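Side-chain contacts in glycoside hydrolase family protein (PDB 6Q2F), which probably hydrolyses glycosides of alpha-L-rhamnose, releasing the terminal rhamnose unit: residues 59-64 against 111-116; 73-78 against 84-89. One frame throughout, in Å; residues are numbered along the deposited sequence.

Contact 1: 59-64 against 111-116; sequences WHWMNG and KDAFRF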
loop_
_atom_site.group_PDB
_atom_site.type_symbol
_atom_site.label_atom_id
_atom_site.label_comp_id
_atom_site.label_asym_id
_atom_site.label_seq_id
_atom_site.Cartn_x
_atom_site.Cartn_y
_atom_site.Cartn_z
ATOM N N TRP A 59 -12.990 -8.632 -9.137
ATOM C CA TRP A 59 -14.280 -8.969 -9.760
ATOM C C TRP A 59 -15.389 -8.721 -8.736
ATOM O O TRP A 59 -15.874 -9.638 -8.072
ATOM C CB TRP A 59 -14.247 -10.411 -10.249
ATOM C CG TRP A 59 -15.431 -10.895 -11.013
ATOM C CD1 TRP A 59 -15.998 -10.330 -12.140
ATOM C CD2 TRP A 59 -16.123 -12.120 -10.787
ATOM N NE1 TRP A 59 -17.032 -11.127 -12.587
ATOM C CE2 TRP A 59 -17.127 -12.228 -11.773
ATOM C CE3 TRP A 59 -16.008 -13.129 -9.830
ATOM C CZ2 TRP A 59 -18.002 -13.304 -11.825
ATOM C CZ3 TRP A 59 -16.890 -14.189 -9.871
ATOM C CH2 TRP A 59 -17.869 -14.274 -10.869
ATOM N N HIS A 60 -15.784 -7.460 -8.610
ATOM C CA HIS A 60 -16.733 -7.059 -7.582
ATOM C C HIS A 60 -18.157 -7.410 -7.989
ATOM O O HIS A 60 -18.583 -7.111 -9.103
ATOM C CB HIS A 60 -16.636 -5.558 -7.318
ATOM C CG HIS A 60 -15.366 -5.139 -6.645
ATOM N ND1 HIS A 60 -14.202 -4.889 -7.340
ATOM C CD2 HIS A 60 -15.089 -4.901 -5.340
ATOM C CE1 HIS A 60 -13.256 -4.529 -6.488
ATOM N NE2 HIS A 60 -13.769 -4.529 -5.270
ATOM N N TRP A 61 -18.889 -8.042 -7.080
ATOM C CA TRP A 61 -20.327 -8.233 -7.215
ATOM C C TRP A 61 -21.014 -7.041 -6.554
ATOM O O TRP A 61 -20.970 -6.899 -5.333
ATOM C CB TRP A 61 -20.761 -9.543 -6.558
ATOM C CG TRP A 61 -20.387 -10.779 -7.315
ATOM C CD1 TRP A 61 -19.634 -10.859 -8.437
ATOM C CD2 TRP A 61 -20.763 -12.121 -6.980
ATOM N NE1 TRP A 61 -19.508 -12.169 -8.835
ATOM C CE2 TRP A 61 -20.201 -12.962 -7.951
ATOM C CE3 TRP A 61 -21.509 -12.692 -5.935
ATOM C CZ2 TRP A 61 -20.385 -14.349 -7.936
ATOM C CZ3 TRP A 61 -21.699 -14.049 -5.931
ATOM C CH2 TRP A 61 -21.132 -14.869 -6.925
HETATM N N MSE A 62 -21.633 -6.181 -7.360
HETATM C CA MSE A 62 -22.121 -4.900 -6.871
HETATM C C MSE A 62 -23.534 -4.992 -6.264
HETATM O O MSE A 62 -24.517 -5.015 -6.996
HETATM C CB MSE A 62 -22.118 -3.859 -8.003
HETATM C CG MSE A 62 -20.744 -3.478 -8.572
HETATM SE SE MSE A 62 -19.399 -3.145 -7.209
HETATM C CE MSE A 62 -20.385 -1.684 -6.371
ATOM N N ASN A 63 -23.626 -5.049 -4.929
ATOM C CA ASN A 63 -24.898 -4.867 -4.222
ATOM C C ASN A 63 -25.960 -5.864 -4.692
ATOM O O ASN A 63 -27.101 -5.500 -4.971
ATOM C CB ASN A 63 -25.380 -3.419 -4.398
ATOM C CG ASN A 63 -26.477 -3.021 -3.420
ATOM O OD1 ASN A 63 -27.075 -1.956 -3.571
ATOM N ND2 ASN A 63 -26.727 -3.852 -2.402
ATOM N N GLY A 64 -25.586 -7.137 -4.779
ATOM C CA GLY A 64 -26.546 -8.151 -5.169
ATOM C C GLY A 64 -26.862 -8.216 -6.659
ATOM O O GLY A 64 -27.660 -9.074 -7.068
ATOM N N LYS A 111 -25.495 -18.379 -2.815
ATOM C CA LYS A 111 -24.501 -19.439 -2.688
ATOM C C LYS A 111 -24.431 -20.265 -3.956
ATOM O O LYS A 111 -23.338 -20.670 -4.379
ATOM C CB LYS A 111 -24.798 -20.313 -1.462
ATOM C CG LYS A 111 -24.565 -19.576 -0.141
ATOM C CD LYS A 111 -24.692 -20.471 1.090
ATOM C CE LYS A 111 -26.026 -21.199 1.192
ATOM N NZ LYS A 111 -25.995 -22.077 2.412
ATOM N N ASP A 112 -25.576 -20.505 -4.587
ATOM C CA ASP A 112 -25.573 -21.241 -5.842
ATOM C C ASP A 112 -24.877 -20.447 -6.941
ATOM O O ASP A 112 -24.157 -21.024 -7.765
ATOM C CB ASP A 112 -27.002 -21.590 -6.247
ATOM C CG ASP A 112 -27.048 -22.641 -7.333
ATOM O OD1 ASP A 112 -26.393 -23.701 -7.156
ATOM O OD2 ASP A 112 -27.702 -22.408 -8.357
ATOM N N ALA A 113 -25.045 -19.127 -6.949
ATOM C CA ALA A 113 -24.286 -18.307 -7.889
ATOM C C ALA A 113 -22.787 -18.443 -7.650
ATOM O O ALA A 113 -22.019 -18.641 -8.592
ATOM C CB ALA A 113 -24.711 -16.843 -7.784
ATOM N N PHE A 114 -22.349 -18.357 -6.399
ATOM C CA PHE A 114 -20.919 -18.448 -6.133
ATOM C C PHE A 114 -20.388 -19.832 -6.472
ATOM O O PHE A 114 -19.291 -19.961 -7.033
ATOM C CB PHE A 114 -20.578 -18.101 -4.676
ATOM C CG PHE A 114 -19.096 -18.069 -4.437
ATOM C CD1 PHE A 114 -18.377 -16.915 -4.698
ATOM C CD2 PHE A 114 -18.408 -19.207 -4.038
ATOM C CE1 PHE A 114 -16.995 -16.880 -4.532
ATOM C CE2 PHE A 114 -17.023 -19.177 -3.861
ATOM C CZ PHE A 114 -16.320 -18.012 -4.112
ATOM N N ARG A 115 -21.137 -20.874 -6.112
ATOM C CA ARG A 115 -20.759 -22.227 -6.498
ATOM C C ARG A 115 -20.575 -22.327 -8.005
ATOM O O ARG A 115 -19.627 -22.951 -8.490
ATOM C CB ARG A 115 -21.817 -23.230 -6.026
ATOM C CG ARG A 115 -21.562 -24.649 -6.525
ATOM C CD ARG A 115 -22.483 -25.667 -5.869
ATOM N NE ARG A 115 -22.327 -25.666 -4.421
ATOM C CZ ARG A 115 -22.853 -26.575 -3.605
ATOM N NH1 ARG A 115 -23.571 -27.576 -4.093
ATOM N NH2 ARG A 115 -22.651 -26.481 -2.300
ATOM N N PHE A 116 -21.492 -21.728 -8.757
ATOM C CA PHE A 116 -21.372 -21.711 -10.204
ATOM C C PHE A 116 -20.112 -20.987 -10.645
ATOM O O PHE A 116 -19.411 -21.454 -11.543
ATOM C CB PHE A 116 -22.594 -21.040 -10.809
ATOM C CG PHE A 116 -22.596 -21.052 -12.303
ATOM C CD1 PHE A 116 -22.897 -22.219 -12.987
ATOM C CD2 PHE A 116 -22.300 -19.906 -13.022
ATOM C CE1 PHE A 116 -22.923 -22.237 -14.384
ATOM C CE2 PHE A 116 -22.315 -19.917 -14.419
ATOM C CZ PHE A 116 -22.621 -21.089 -15.095
#
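Between the strands and the outer helices of a (beta/alpha)8 barrel, W61 of strand 56-62 extends its indole to helix 108-124 and meets A113 and F114 there. The touching is done by a single corner of the ring, CH2, the far end of the six-membered half. W61 CH2 lies 3.7 Å from F114 CA and the same distance from F114 N, both at the edge of the indole and near its plane, so the ring drives edge-on into the helix backbone instead of lying flat on it. With CG anti to its own carbonyl carbon (chi1 -74°), the W61 side chain projects away from the strand and brings this corner to the helix. Around it, F114 CB stands 4.0 Å from W61 CH2, and the methyl of A113, its CB, is 4.2 Å from W61 CH2. The phenyl ring of F114 turns off to one side, CG anti to the backbone N (chi1 -175°), and presents its edge to W61, with CD1 4.1 Å from W61 CH2; the two aromatic rings do not stack. Strand 56-62 is the first of the eight parallel barrel strands, whereas helix 108-124 follows the second, strand 85-91. W61 therefore spans the second strand, touching N88 on it, as F114 does from the helix side. Within strand 56-62 the indole packs against W59: W61 NE1 sits 3.3 Å above the W59 plane, toward the rim of one face, and the two indoles are inclined at about 75°. W59 is itself held by a hydrogen bond from its NE1 to D74. The contact is apolar and buried, and no hydrogen bond crosses it. On the F114 side, Y483 meets the phenyl ring edge-to-face.

Contact 2: 73-78 against 84-89; sequences KDLEWM and GGLQNF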
loop_
_atom_site.group_PDB
_atom_site.type_symbol
_atom_site.label_atom_id
_atom_site.label_comp_id
_atom_site.label_asym_id
_atom_site.label_seq_id
_atom_site.Cartn_x
_atom_site.Cartn_y
_atom_site.Cartn_z
ATOM N N LYS A 73 -20.655 -15.418 -18.827
ATOM C CA LYS A 73 -20.186 -14.518 -19.876
ATOM C C LYS A 73 -18.986 -13.696 -19.410
ATOM O O LYS A 73 -18.075 -13.423 -20.200
ATOM C CB LYS A 73 -21.320 -13.610 -20.340
ATOM C CG LYS A 73 -22.453 -14.357 -21.039
ATOM C CD LYS A 73 -23.740 -13.529 -21.042
ATOM C CE LYS A 73 -24.811 -14.172 -21.910
ATOM N NZ LYS A 73 -26.074 -13.348 -21.894
ATOM N N ASP A 74 -18.973 -13.279 -18.137
ATOM C CA ASP A 74 -17.769 -12.656 -17.580
ATOM C C ASP A 74 -16.564 -13.570 -17.721
ATOM O O ASP A 74 -15.504 -13.152 -18.211
ATOM C CB ASP A 74 -17.961 -12.325 -16.104
ATOM C CG ASP A 74 -18.835 -11.112 -15.874
ATOM O OD1 ASP A 74 -19.269 -10.475 -16.856
ATOM O OD2 ASP A 74 -19.065 -10.793 -14.687
ATOM N N LEU A 75 -16.688 -14.817 -17.258
ATOM C CA LEU A 75 -15.504 -15.666 -17.206
ATOM C C LEU A 75 -15.116 -16.152 -18.597
ATOM O O LEU A 75 -13.928 -16.358 -18.869
ATOM C CB LEU A 75 -15.729 -16.830 -16.245
ATOM C CG LEU A 75 -15.356 -16.550 -14.779
ATOM C CD1 LEU A 75 -16.150 -15.382 -14.201
ATOM C CD2 LEU A 75 -15.529 -17.800 -13.925
ATOM N N GLU A 76 -16.088 -16.299 -19.498
ATOM C CA GLU A 76 -15.743 -16.615 -20.878
ATOM C C GLU A 76 -15.046 -15.437 -21.552
ATOM O O GLU A 76 -14.147 -15.639 -22.376
ATOM C CB GLU A 76 -16.991 -17.025 -21.673
ATOM C CG GLU A 76 -17.565 -18.399 -21.280
ATOM C CD GLU A 76 -18.916 -18.653 -21.913
ATOM O OE1 GLU A 76 -19.281 -19.837 -22.059
ATOM O OE2 GLU A 76 -19.598 -17.676 -22.265
ATOM N N TRP A 77 -15.452 -14.199 -21.231
ATOM C CA TRP A 77 -14.734 -13.035 -21.750
ATOM C C TRP A 77 -13.279 -13.033 -21.283
ATOM O O TRP A 77 -12.360 -12.791 -22.070
ATOM C CB TRP A 77 -15.426 -11.737 -21.335
ATOM C CG TRP A 77 -14.575 -10.536 -21.666
ATOM C CD1 TRP A 77 -14.326 -10.028 -22.906
ATOM C CD2 TRP A 77 -13.824 -9.725 -20.748
ATOM N NE1 TRP A 77 -13.474 -8.944 -22.819
ATOM C CE2 TRP A 77 -13.156 -8.738 -21.504
ATOM C CE3 TRP A 77 -13.654 -9.737 -19.372
ATOM C CZ2 TRP A 77 -12.337 -7.769 -20.918
ATOM C CZ3 TRP A 77 -12.837 -8.774 -18.787
ATOM C CH2 TRP A 77 -12.192 -7.804 -19.556
HETATM N N MSE A 78 -13.054 -13.338 -20.010
HETATM C CA MSE A 78 -11.721 -13.339 -19.412
HETATM C C MSE A 78 -10.821 -14.344 -20.094
HETATM O O MSE A 78 -9.636 -14.085 -20.297
HETATM C CB MSE A 78 -11.795 -13.648 -17.921
HETATM C CG MSE A 78 -12.384 -12.539 -17.072
HETATM SE SE MSE A 78 -12.603 -13.106 -15.173
HETATM C CE MSE A 78 -13.677 -11.616 -14.530
ATOM N N GLY A 84 -5.804 -14.490 -16.328
ATOM C CA GLY A 84 -5.426 -15.730 -15.679
ATOM C C GLY A 84 -6.210 -16.050 -14.417
ATOM O O GLY A 84 -6.129 -17.161 -13.889
ATOM N N GLY A 85 -6.957 -15.093 -13.901
ATOM C CA GLY A 85 -7.675 -15.359 -12.667
ATOM C C GLY A 85 -8.437 -14.135 -12.225
ATOM O O GLY A 85 -8.376 -13.072 -12.855
ATOM N N LEU A 86 -9.165 -14.302 -11.132
ATOM C CA LEU A 86 -10.093 -13.269 -10.707
ATOM C C LEU A 86 -10.301 -13.388 -9.209
ATOM O O LEU A 86 -10.216 -14.476 -8.643
ATOM C CB LEU A 86 -11.431 -13.374 -11.457
ATOM C CG LEU A 86 -12.374 -14.546 -11.162
ATOM C CD1 LEU A 86 -13.626 -14.349 -12.025
ATOM C CD2 LEU A 86 -11.759 -15.926 -11.474
ATOM N N GLN A 87 -10.559 -12.257 -8.573
ATOM C CA GLN A 87 -10.657 -12.197 -7.119
ATOM C C GLN A 87 -11.994 -11.558 -6.784
ATOM O O GLN A 87 -12.204 -10.369 -7.038
ATOM C CB GLN A 87 -9.463 -11.433 -6.536
ATOM C CG GLN A 87 -8.115 -11.930 -7.147
ATOM C CD GLN A 87 -6.871 -11.578 -6.323
ATOM O OE1 GLN A 87 -6.808 -10.549 -5.673
ATOM N NE2 GLN A 87 -5.873 -12.432 -6.382
ATOM N N ASN A 88 -12.905 -12.363 -6.263
ATOM C CA ASN A 88 -14.281 -11.946 -6.057
ATOM C C ASN A 88 -14.444 -11.136 -4.777
ATOM O O ASN A 88 -13.798 -11.410 -3.769
ATOM C CB ASN A 88 -15.195 -13.173 -6.012
ATOM C CG ASN A 88 -16.653 -12.803 -5.800
ATOM O OD1 ASN A 88 -17.302 -13.279 -4.869
ATOM N ND2 ASN A 88 -17.162 -11.914 -6.640
ATOM N N PHE A 89 -15.343 -10.150 -4.821
ATOM C CA PHE A 89 -15.814 -9.429 -3.644
ATOM C C PHE A 89 -17.318 -9.300 -3.732
ATOM O O PHE A 89 -17.853 -8.937 -4.793
ATOM C CB PHE A 89 -15.224 -8.019 -3.543
ATOM C CG PHE A 89 -13.732 -7.976 -3.557
ATOM C CD1 PHE A 89 -13.024 -8.135 -2.387
ATOM C CD2 PHE A 89 -13.040 -7.773 -4.745
ATOM C CE1 PHE A 89 -11.636 -8.086 -2.393
ATOM C CE2 PHE A 89 -11.652 -7.730 -4.760
ATOM C CZ PHE A 89 -10.954 -7.880 -3.588
#
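L75 is the first residue of helix segment 73-78 to reach the strand, and it does so with one branch: L75 CD1 lies 3.5 Å from L86 CD1, tighter than usual for two methyl carbons. Its CG also backs onto that methyl, at 3.9 Å from L86 CD1. The two leucine side chains cross at about a right angle, with both L75 CG and L75 CD1 against the single methyl L86 CD1. One turn further on comes M78, a selenomethionine, whose side chain is extended beyond CG and points at the same leucine. Selenium and terminal methyl both touch L86: M78 SE is 3.5 Å from L86 CD1 and 3.9 Å from L86 CB, while M78 CE is 3.7 Å from the same L86 CD1. M78, too, lies across L86 nearly at right angles.

L86 CD1 is thus touched by both L75 and M78, three residues apart on the helix. L86 places CG between its backbone N and carbonyl carbon (chi1 70°), the crowded position, and then extends the CD1 branch toward the helix. The indole of W59, on the neighbouring strand 56-62, touches all three of these side chains, and L128 of strand 127-131 adds to the apolar surroundings of L86. No polar group takes part across the interface, and all three residues are buried. Helix 68-81 here packs on strand 85-91, the strand it leads into, through L75 and M78, which meet a leucine pointing out of the barrel toward the helix. It is the closing half of the beta-alpha-beta crossover 56-62, 68-81, 85-91, the repeating unit of a TIM barrel.

Overall arrangement
The two contacts lie side by side on one arc of the barrel wall, their centres 12 Å apart. Along the chain, contact 2 is nested within the loop closed by contact 1: strand 56-62, helix 68-81, strand 85-91 and helix 108-124 follow in that order. The two strands are parallel neighbours, and backbone pairs such as W59 N to Q87 O and W61 N to F89 O probably join the contacts by hydrogen bonds. Contact 2 packs helix 68-81 on strand 85-91, and contact 1 packs helix 108-124 on strand 56-62, both on the outer face of the sheet. The sodium ion is held elsewhere in this barrel, by residues including D503, E583 and E644, on or just after other strands.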